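Local coordinates for OsmC-like protein (PDB 3CJE) that probably reduces organic hydroperoxides, as characterised members of the OsmC family do, and so may protect the cell from oxidative damage, at residues Glu41-Glu49 with Pro60-Ala68; Val87-Val98 with Ser115-Asp126. All blocks are in the same frame, centred on the assembly; numbering follows the deposited sequence.

Interaction 1 of 2, residues Glu41-Glu49 with Pro60-Ala68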
loop_
_atom_site.group_PDB
_atom_site.type_symbol
_atom_site.label_atom_id
_atom_site.label_comp_id
_atom_site.label_asym_id
_atom_site.label_seq_id
_atom_site.Cartn_x
_atom_site.Cartn_y
_atom_site.Cartn_z
ATOM N N GLU A 41 5.942 -15.683 7.850
ATOM C CA GLU A 41 7.031 -15.513 6.906
ATOM C C GLU A 41 7.613 -14.145 7.148
ATOM O O GLU A 41 6.928 -13.268 7.648
ATOM C CB GLU A 41 6.536 -15.662 5.468
ATOM C CG GLU A 41 7.690 -15.938 4.502
ATOM C CD GLU A 41 7.261 -16.317 3.108
ATOM O OE1 GLU A 41 6.048 -16.514 2.871
ATOM O OE2 GLU A 41 8.170 -16.440 2.247
ATOM N N ARG A 42 8.886 -13.971 6.826
ATOM C CA ARG A 42 9.547 -12.688 6.969
ATOM C C ARG A 42 10.139 -12.222 5.658
ATOM O O ARG A 42 10.625 -13.027 4.869
ATOM C CB ARG A 42 10.663 -12.755 8.020
ATOM C CG ARG A 42 10.141 -12.969 9.448
ATOM C CD ARG A 42 11.012 -12.313 10.548
ATOM N NE ARG A 42 10.255 -12.165 11.806
ATOM C CZ ARG A 42 9.815 -11.016 12.342
ATOM N NH1 ARG A 42 10.036 -9.830 11.774
ATOM N NH2 ARG A 42 9.138 -11.058 13.489
ATOM N N PHE A 43 10.111 -10.915 5.439
ATOM C CA PHE A 43 10.632 -10.277 4.240
ATOM C C PHE A 43 11.415 -9.024 4.641
ATOM O O PHE A 43 10.924 -8.229 5.423
ATOM C CB PHE A 43 9.467 -9.870 3.351
ATOM C CG PHE A 43 8.432 -10.950 3.188
ATOM C CD1 PHE A 43 8.606 -11.919 2.218
ATOM C CD2 PHE A 43 7.311 -11.013 4.016
ATOM C CE1 PHE A 43 7.683 -12.939 2.072
ATOM C CE2 PHE A 43 6.401 -12.012 3.871
ATOM C CZ PHE A 43 6.593 -12.974 2.883
ATOM N N ALA A 44 12.616 -8.847 4.107
ATOM C CA ALA A 44 13.425 -7.664 4.392
ATOM C C ALA A 44 13.219 -6.713 3.229
ATOM O O ALA A 44 13.616 -7.003 2.100
ATOM C CB ALA A 44 14.910 -8.019 4.592
ATOM N N LEU A 45 12.595 -5.579 3.500
ATOM C CA LEU A 45 12.343 -4.585 2.472
ATOM C C LEU A 45 12.919 -3.239 2.904
ATOM O O LEU A 45 13.456 -3.101 4.014
ATOM C CB LEU A 45 10.845 -4.496 2.184
ATOM C CG LEU A 45 10.150 -5.814 1.838
ATOM C CD1 LEU A 45 8.594 -5.569 1.679
ATOM C CD2 LEU A 45 10.769 -6.442 0.616
ATOM N N ALA A 46 12.823 -2.259 2.016
ATOM C CA ALA A 46 13.402 -0.959 2.301
ATOM C C ALA A 46 12.763 0.080 1.409
ATOM O O ALA A 46 12.248 -0.234 0.338
ATOM C CB ALA A 46 14.909 -0.993 2.127
ATOM N N THR A 47 12.787 1.305 1.878
ATOM C CA THR A 47 12.435 2.472 1.043
ATOM C C THR A 47 13.543 3.508 1.175
ATOM O O THR A 47 14.327 3.493 2.135
ATOM C CB THR A 47 11.084 3.118 1.433
ATOM O OG1 THR A 47 11.142 3.632 2.791
ATOM C CG2 THR A 47 9.915 2.130 1.330
ATOM N N ASP A 48 13.602 4.423 0.217
ATOM C CA ASP A 48 14.588 5.500 0.260
ATOM C C ASP A 48 14.080 6.646 -0.599
ATOM O O ASP A 48 13.155 6.459 -1.387
ATOM C CB ASP A 48 15.928 4.994 -0.236
ATOM C CG ASP A 48 17.129 5.750 0.366
ATOM O OD1 ASP A 48 16.961 6.849 0.956
ATOM O OD2 ASP A 48 18.213 5.165 0.233
ATOM N N GLU A 49 14.698 7.800 -0.394
ATOM C CA GLU A 49 14.495 9.022 -1.171
ATOM C C GLU A 49 15.862 9.672 -1.449
ATOM O O GLU A 49 16.740 9.701 -0.567
ATOM C CB GLU A 49 13.649 10.001 -0.366
ATOM C CG GLU A 49 12.471 10.569 -1.150
ATOM C CD GLU A 49 11.224 10.623 -0.312
ATOM O OE1 GLU A 49 11.163 11.540 0.533
ATOM O OE2 GLU A 49 10.330 9.742 -0.481
ATOM N N PRO A 60 8.152 -10.728 -2.598
ATOM C CA PRO A 60 7.217 -10.813 -1.468
ATOM C C PRO A 60 5.767 -10.766 -1.918
ATOM O O PRO A 60 5.495 -10.402 -3.080
ATOM C CB PRO A 60 7.514 -9.559 -0.659
ATOM C CG PRO A 60 8.304 -8.704 -1.494
ATOM C CD PRO A 60 8.783 -9.409 -2.700
ATOM N N PRO A 61 4.829 -11.115 -1.027
ATOM C CA PRO A 61 3.435 -10.976 -1.393
ATOM C C PRO A 61 2.980 -9.525 -1.388
ATOM O O PRO A 61 3.596 -8.655 -0.763
ATOM C CB PRO A 61 2.673 -11.754 -0.304
ATOM C CG PRO A 61 3.574 -11.681 0.878
ATOM C CD PRO A 61 4.989 -11.624 0.350
ATOM N N PRO A 62 1.891 -9.259 -2.120
ATOM C CA PRO A 62 1.420 -7.879 -2.218
ATOM C C PRO A 62 1.186 -7.168 -0.883
ATOM O O PRO A 62 1.494 -5.980 -0.738
ATOM C CB PRO A 62 0.094 -8.032 -2.983
ATOM C CG PRO A 62 0.272 -9.229 -3.821
ATOM C CD PRO A 62 1.090 -10.176 -2.962
ATOM N N LEU A 63 0.649 -7.854 0.130
ATOM C CA LEU A 63 0.355 -7.152 1.392
ATOM C C LEU A 63 1.667 -6.760 2.098
ATOM O O LEU A 63 1.669 -5.823 2.931
ATOM C CB LEU A 63 -0.541 -7.984 2.313
ATOM C CG LEU A 63 -2.004 -8.109 1.845
ATOM C CD1 LEU A 63 -2.833 -8.855 2.917
ATOM C CD2 LEU A 63 -2.592 -6.793 1.507
ATOM N N ALA A 64 2.754 -7.499 1.834
ATOM C CA ALA A 64 4.075 -7.114 2.405
ATOM C C ALA A 64 4.519 -5.781 1.823
ATOM O O ALA A 64 5.029 -4.920 2.533
ATOM C CB ALA A 64 5.186 -8.202 2.142
ATOM N N LEU A 65 4.361 -5.621 0.504
ATOM C CA LEU A 65 4.694 -4.325 -0.112
ATOM C C LEU A 65 3.805 -3.223 0.471
ATOM O O LEU A 65 4.282 -2.118 0.733
ATOM C CB LEU A 65 4.598 -4.406 -1.631
ATOM C CG LEU A 65 5.571 -5.314 -2.373
ATOM C CD1 LEU A 65 5.380 -5.090 -3.909
ATOM C CD2 LEU A 65 6.979 -5.054 -2.004
ATOM N N PHE A 66 2.496 -3.480 0.646
ATOM C CA PHE A 66 1.587 -2.482 1.221
ATOM C C PHE A 66 2.047 -2.020 2.612
ATOM O O PHE A 66 2.157 -0.831 2.880
ATOM C CB PHE A 66 0.168 -3.048 1.330
ATOM C CG PHE A 66 -0.743 -2.173 2.109
ATOM C CD1 PHE A 66 -1.200 -0.970 1.592
ATOM C CD2 PHE A 66 -1.079 -2.493 3.431
ATOM C CE1 PHE A 66 -2.039 -0.145 2.361
ATOM C CE2 PHE A 66 -1.926 -1.653 4.188
ATOM C CZ PHE A 66 -2.376 -0.485 3.642
ATOM N N ILE A 67 2.272 -2.964 3.531
ATOM C CA ILE A 67 2.601 -2.580 4.913
ATOM C C ILE A 67 3.970 -1.889 4.992
ATOM O O ILE A 67 4.151 -0.957 5.763
ATOM C CB ILE A 67 2.457 -3.731 5.924
ATOM C CG1 ILE A 67 2.370 -3.176 7.360
ATOM C CG2 ILE A 67 3.523 -4.796 5.755
ATOM C CD1 ILE A 67 2.007 -4.198 8.430
ATOM N N ALA A 68 4.923 -2.335 4.160
ATOM C CA ALA A 68 6.231 -1.670 4.050
ATOM C C ALA A 68 6.048 -0.230 3.545
ATOM O O ALA A 68 6.656 0.692 4.067
ATOM C CB ALA A 68 7.186 -2.438 3.152
#
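Phe43 meets the chain just ahead of the helix with the flat of its ring. Pro61 CD sits 3.7 Å from the centroid of that ring, 29° off its normal, which satisfies the geometry of a CH-pi contact over the face; the approach is to the rim next to Phe43 CZ, from which Pro61 CD is 3.3 Å away. The two side chains arrive from opposite directions. Phe43 carries its CG beside the backbone N and anti to the carbonyl carbon (chi1 -46°), and this turn sets the ring's face against Pro61 CD, with Pro60 CB coming in obliquely, 3.9 Å from Phe43 CD1, and Ala64 CB lying 4.0 Å from Phe43 CD2. Pro61 is the N-cap residue, so the aromatic ring covers the very start of helix 62-81.

Strand 41-47 is an edge strand within the chain, its backbone hydrogen-bonded along one edge to strand 28-37, with the helix packed on the face of the five-stranded antiparallel sheet of this OsmC-like fold. The axes of the short segments approach to 9.3 Å and cross at -43°. That separation is bridged two residues along the strand by Leu45, whose two methyl branches divide the work. Leu45 CD1 reaches the helix, 3.7 Å from Ala68 CB and in contact with Leu65 CD2, and also rests on the carbonyl oxygen of Ala64. Leu45 CD2 turns back to Pro60 CG at 4.0 Å, so that this one residue spans from the proline turn to the second turn of the helix. The small alanines, one helical turn apart, let it come close to the helix backbone.

Thr47 touches lightly, Thr47 CG2 being 4.5 Å from Ala68 O, and packs also on Leu65 of the second subunit.

Interaction 2 of 2, residues Val87-Val98 with Ser115-Asp126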
loop_
_atom_site.group_PDB
_atom_site.type_symbol
_atom_site.label_atom_id
_atom_site.label_comp_id
_atom_site.label_asym_id
_atom_site.label_seq_id
_atom_site.Cartn_x
_atom_site.Cartn_y
_atom_site.Cartn_z
ATOM N N VAL A 87 12.103 19.154 16.565
ATOM C CA VAL A 87 12.230 17.902 17.278
ATOM C C VAL A 87 13.487 17.172 16.827
ATOM O O VAL A 87 13.717 16.994 15.630
ATOM C CB VAL A 87 10.980 17.022 17.114
ATOM C CG1 VAL A 87 11.153 15.650 17.811
ATOM C CG2 VAL A 87 9.711 17.772 17.603
ATOM N N THR A 88 14.294 16.765 17.797
ATOM C CA THR A 88 15.425 15.872 17.565
ATOM C C THR A 88 14.969 14.437 17.710
ATOM O O THR A 88 14.401 14.031 18.737
ATOM C CB THR A 88 16.565 16.183 18.552
ATOM O OG1 THR A 88 16.979 17.560 18.400
ATOM C CG2 THR A 88 17.750 15.205 18.364
ATOM N N VAL A 89 15.212 13.666 16.663
ATOM C CA VAL A 89 14.851 12.229 16.584
ATOM C C VAL A 89 16.126 11.449 16.370
ATOM O O VAL A 89 16.950 11.835 15.540
ATOM C CB VAL A 89 13.873 11.979 15.393
ATOM C CG1 VAL A 89 13.582 10.473 15.199
ATOM C CG2 VAL A 89 12.564 12.760 15.578
ATOM N N THR A 90 16.297 10.359 17.115
ATOM C CA THR A 90 17.488 9.506 16.997
ATOM C C THR A 90 17.028 8.058 16.849
ATOM O O THR A 90 16.115 7.638 17.541
ATOM C CB THR A 90 18.409 9.655 18.233
ATOM O OG1 THR A 90 18.725 11.045 18.443
ATOM C CG2 THR A 90 19.703 8.855 18.064
ATOM N N ASP A 91 17.630 7.310 15.927
ATOM C CA ASP A 91 17.364 5.875 15.824
ATOM C C ASP A 91 15.851 5.589 15.770
ATOM O O ASP A 91 15.305 4.741 16.508
ATOM C CB ASP A 91 17.997 5.161 17.016
ATOM C CG ASP A 91 19.527 5.192 16.966
ATOM O OD1 ASP A 91 20.092 5.320 15.862
ATOM O OD2 ASP A 91 20.144 5.098 18.042
ATOM N N LEU A 92 15.181 6.332 14.914
ATOM C CA LEU A 92 13.752 6.181 14.740
ATOM C C LEU A 92 13.370 4.718 14.494
ATOM O O LEU A 92 13.990 4.033 13.653
ATOM C CB LEU A 92 13.296 7.029 13.559
ATOM C CG LEU A 92 11.828 6.929 13.176
ATOM C CD1 LEU A 92 10.825 7.436 14.285
ATOM C CD2 LEU A 92 11.628 7.674 11.804
ATOM N N ASP A 93 12.357 4.261 15.219
ATOM C CA ASP A 93 11.772 2.939 15.011
ATOM C C ASP A 93 10.259 3.092 14.994
ATOM O O ASP A 93 9.680 3.758 15.862
ATOM C CB ASP A 93 12.150 1.981 16.115
ATOM C CG ASP A 93 11.764 0.555 15.795
ATOM O OD1 ASP A 93 10.552 0.240 15.747
ATOM O OD2 ASP A 93 12.703 -0.246 15.571
ATOM N N VAL A 94 9.634 2.495 13.978
ATOM C CA VAL A 94 8.193 2.494 13.823
ATOM C C VAL A 94 7.711 1.083 13.648
ATOM O O VAL A 94 8.234 0.366 12.785
ATOM C CB VAL A 94 7.727 3.371 12.643
ATOM C CG1 VAL A 94 6.185 3.234 12.388
ATOM C CG2 VAL A 94 8.150 4.835 12.899
ATOM N N GLU A 95 6.733 0.691 14.459
ATOM C CA GLU A 95 6.173 -0.672 14.434
ATOM C C GLU A 95 4.733 -0.550 13.958
ATOM O O GLU A 95 3.964 0.239 14.494
ATOM C CB GLU A 95 6.204 -1.291 15.836
ATOM C CG GLU A 95 7.611 -1.364 16.486
ATOM C CD GLU A 95 7.673 -1.856 17.989
ATOM O OE1 GLU A 95 7.230 -1.145 18.941
ATOM O OE2 GLU A 95 8.234 -2.961 18.206
ATOM N N CYS A 96 4.357 -1.319 12.948
ATOM C CA CYS A 96 3.020 -1.249 12.359
ATOM C C CYS A 96 2.422 -2.660 12.321
ATOM O O CYS A 96 3.120 -3.627 11.952
ATOM C CB CYS A 96 3.106 -0.683 10.956
ATOM S SG CYS A 96 1.551 -0.673 10.057
ATOM N N ARG A 97 1.150 -2.772 12.712
ATOM C CA ARG A 97 0.423 -4.029 12.667
ATOM C C ARG A 97 -0.889 -3.783 11.971
ATOM O O ARG A 97 -1.633 -2.841 12.317
ATOM C CB ARG A 97 0.166 -4.587 14.072
ATOM C CG ARG A 97 -0.575 -5.897 14.059
ATOM C CD ARG A 97 -0.614 -6.446 15.482
ATOM N NE ARG A 97 -1.307 -7.705 15.585
ATOM C CZ ARG A 97 -2.585 -7.837 15.909
ATOM N NH1 ARG A 97 -3.364 -6.775 16.158
ATOM N NH2 ARG A 97 -3.094 -9.061 15.976
ATOM N N VAL A 98 -1.165 -4.572 10.944
ATOM C CA VAL A 98 -2.405 -4.465 10.201
ATOM C C VAL A 98 -3.101 -5.838 10.197
ATOM O O VAL A 98 -2.468 -6.860 9.950
ATOM C CB VAL A 98 -2.197 -3.953 8.758
ATOM C CG1 VAL A 98 -3.558 -3.745 8.048
ATOM C CG2 VAL A 98 -1.388 -2.623 8.762
ATOM N N SER A 115 -8.077 -3.771 11.561
ATOM C CA SER A 115 -7.367 -2.840 12.460
ATOM C C SER A 115 -6.040 -2.385 11.899
ATOM O O SER A 115 -5.375 -3.119 11.178
ATOM C CB SER A 115 -7.160 -3.424 13.852
ATOM O OG SER A 115 -6.301 -4.495 13.872
ATOM N N PHE A 116 -5.685 -1.164 12.260
ATOM C CA PHE A 116 -4.403 -0.565 11.946
ATOM C C PHE A 116 -3.789 0.057 13.202
ATOM O O PHE A 116 -4.446 0.845 13.858
ATOM C CB PHE A 116 -4.563 0.587 10.960
ATOM C CG PHE A 116 -4.827 0.163 9.534
ATOM C CD1 PHE A 116 -6.095 -0.186 9.112
ATOM C CD2 PHE A 116 -3.761 0.147 8.622
ATOM C CE1 PHE A 116 -6.319 -0.577 7.782
ATOM C CE2 PHE A 116 -4.000 -0.216 7.310
ATOM C CZ PHE A 116 -5.245 -0.605 6.914
ATOM N N GLU A 117 -2.527 -0.270 13.493
ATOM C CA GLU A 117 -1.837 0.238 14.682
ATOM C C GLU A 117 -0.448 0.646 14.276
ATOM O O GLU A 117 0.241 -0.126 13.564
ATOM C CB GLU A 117 -1.798 -0.852 15.773
ATOM C CG GLU A 117 -3.172 -1.267 16.268
ATOM C CD GLU A 117 -3.203 -2.543 17.162
ATOM O OE1 GLU A 117 -2.596 -3.615 16.801
ATOM O OE2 GLU A 117 -3.932 -2.477 18.186
ATOM N N ILE A 118 -0.031 1.840 14.679
ATOM C CA ILE A 118 1.325 2.363 14.397
ATOM C C ILE A 118 1.909 2.901 15.718
ATOM O O ILE A 118 1.352 3.810 16.302
ATOM C CB ILE A 118 1.332 3.468 13.319
ATOM C CG1 ILE A 118 0.788 2.875 12.017
ATOM C CG2 ILE A 118 2.742 4.023 13.135
ATOM C CD1 ILE A 118 0.739 3.834 10.841
ATOM N N ASP A 119 2.979 2.263 16.183
ATOM C CA ASP A 119 3.687 2.657 17.427
ATOM C C ASP A 119 5.023 3.272 17.036
ATOM O O ASP A 119 5.799 2.687 16.281
ATOM C CB ASP A 119 3.945 1.457 18.300
ATOM C CG ASP A 119 2.671 0.915 18.953
ATOM O OD1 ASP A 119 1.634 1.587 18.965
ATOM O OD2 ASP A 119 2.760 -0.193 19.533
ATOM N N ILE A 120 5.306 4.437 17.594
ATOM C CA ILE A 120 6.416 5.242 17.150
ATOM C C ILE A 120 7.387 5.452 18.315
ATOM O O ILE A 120 6.971 5.834 19.421
ATOM C CB ILE A 120 5.880 6.571 16.642
ATOM C CG1 ILE A 120 5.016 6.378 15.376
ATOM C CG2 ILE A 120 7.064 7.528 16.369
ATOM C CD1 ILE A 120 4.069 7.489 15.055
ATOM N N ILE A 121 8.672 5.201 18.056
ATOM C CA ILE A 121 9.757 5.397 19.027
ATOM C C ILE A 121 10.749 6.410 18.475
ATOM O O ILE A 121 11.461 6.150 17.474
ATOM C CB ILE A 121 10.495 4.079 19.359
ATOM C CG1 ILE A 121 9.478 3.029 19.800
ATOM C CG2 ILE A 121 11.573 4.365 20.418
ATOM C CD1 ILE A 121 10.096 1.616 19.988
ATOM N N LEU A 122 10.772 7.579 19.116
ATOM C CA LEU A 122 11.588 8.700 18.633
ATOM C C LEU A 122 12.951 8.879 19.287
ATOM O O LEU A 122 13.819 9.590 18.711
ATOM C CB LEU A 122 10.816 10.028 18.758
ATOM C CG LEU A 122 9.473 10.177 18.064
ATOM C CD1 LEU A 122 8.825 11.561 18.297
ATOM C CD2 LEU A 122 9.625 9.911 16.493
ATOM N N HIS A 123 13.127 8.351 20.503
ATOM C CA HIS A 123 14.347 8.589 21.292
ATOM C C HIS A 123 14.673 10.080 21.320
ATOM O O HIS A 123 15.804 10.486 21.079
ATOM C CB HIS A 123 15.549 7.800 20.773
ATOM C CG HIS A 123 15.307 6.334 20.665
ATOM N ND1 HIS A 123 15.189 5.691 19.451
ATOM C CD2 HIS A 123 15.146 5.383 21.618
ATOM C CE1 HIS A 123 14.988 4.401 19.659
ATOM N NE2 HIS A 123 14.951 4.187 20.958
ATOM N N SER A 124 13.674 10.901 21.618
ATOM C CA SER A 124 13.797 12.338 21.513
ATOM C C SER A 124 14.035 12.980 22.868
ATOM O O SER A 124 13.426 12.569 23.845
ATOM C CB SER A 124 12.468 12.894 20.955
ATOM O OG SER A 124 12.370 14.311 21.057
ATOM N N PRO A 125 14.882 14.018 22.933
ATOM C CA PRO A 125 15.078 14.759 24.171
ATOM C C PRO A 125 14.093 15.920 24.387
ATOM O O PRO A 125 14.301 16.736 25.295
ATOM C CB PRO A 125 16.470 15.322 23.980
ATOM C CG PRO A 125 16.491 15.656 22.538
ATOM C CD PRO A 125 15.768 14.525 21.866
ATOM N N ASP A 126 13.085 16.024 23.522
ATOM C CA ASP A 126 12.162 17.151 23.489
ATOM C C ASP A 126 10.865 16.911 24.266
ATOM O O ASP A 126 10.570 15.766 24.632
ATOM C CB ASP A 126 11.839 17.471 22.044
ATOM C CG ASP A 126 13.095 17.722 21.230
ATOM O OD1 ASP A 126 13.759 18.736 21.445
ATOM O OD2 ASP A 126 13.445 16.885 20.397
HETATM O O HOH W 1 4.894 -1.852 19.773
HETATM O O HOH W 2 -3.699 -3.753 14.106
#
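Arg97 and Glu117 lie side by side and point the same way, a hydrogen-bonded antiparallel pair whose salt bridge is long and weak, Arg97 NH1 to Glu117 OE1 being 3.3 Å. The carboxylate oxygen comes to the edge of the guanidinium, but the two planes are 47° apart; Glu117 OE2 is bound by Arg155 of the second subunit. Farther along this face, a water donates to both Glu95 OE1 and Asp119 OD2, linking two carboxylates that are probably both charged; Asp119 OD1 is salt-bridged to Arg157 of the second subunit.

The face bearing Val94, Cys96 and Val98 is apolar. Val98 CG1 stands over one face of the Phe116 ring, 3.8 Å from its centroid and 20° off the normal, while Val94 and Ile118 lie at a slant, Val94 CG1 3.6 Å from Ile118 CG2. Beyond the ladder, Leu92 and Leu122 run alongside each other. His123 ND1, at the ring edge, donates to Thr90 O at 2.9 Å, and Asp126 OD2 takes the Thr88 N-H on its syn side at 2.7 Å, though well out of the carboxylate plane.

In this hairpin, 93-105/108-121, strand 13-24 flanks the first arm, a strand of the second subunit extends the sheet beside the second, and helices 62-81, 128-141 and 143-148 cover the apolar face.

Both contacts belong to the same five-stranded sheet, but interaction 1 sets helix 62-81 against one edge strand, whereas interaction 2 joins two adjacent strands near the other edge. Their centres are about 18 Å apart. The first, partly buried with no exposed touching residue, buries 310 Å² mainly through apolar side chains; the second buries 1066 Å², with a backbone ladder, a polar face and an apolar one, and five of its 24 touching residues are exposed, where the segments run on beyond the strands. The helix connects them: Ile67 CD1 lies 3.8 Å from Val98 CG2, and Phe66 CE2 lies 4.0 Å from Phe116 CE2, so the hairpin's apolar face continues into the helix-sheet core. Each contact also reaches the second subunit.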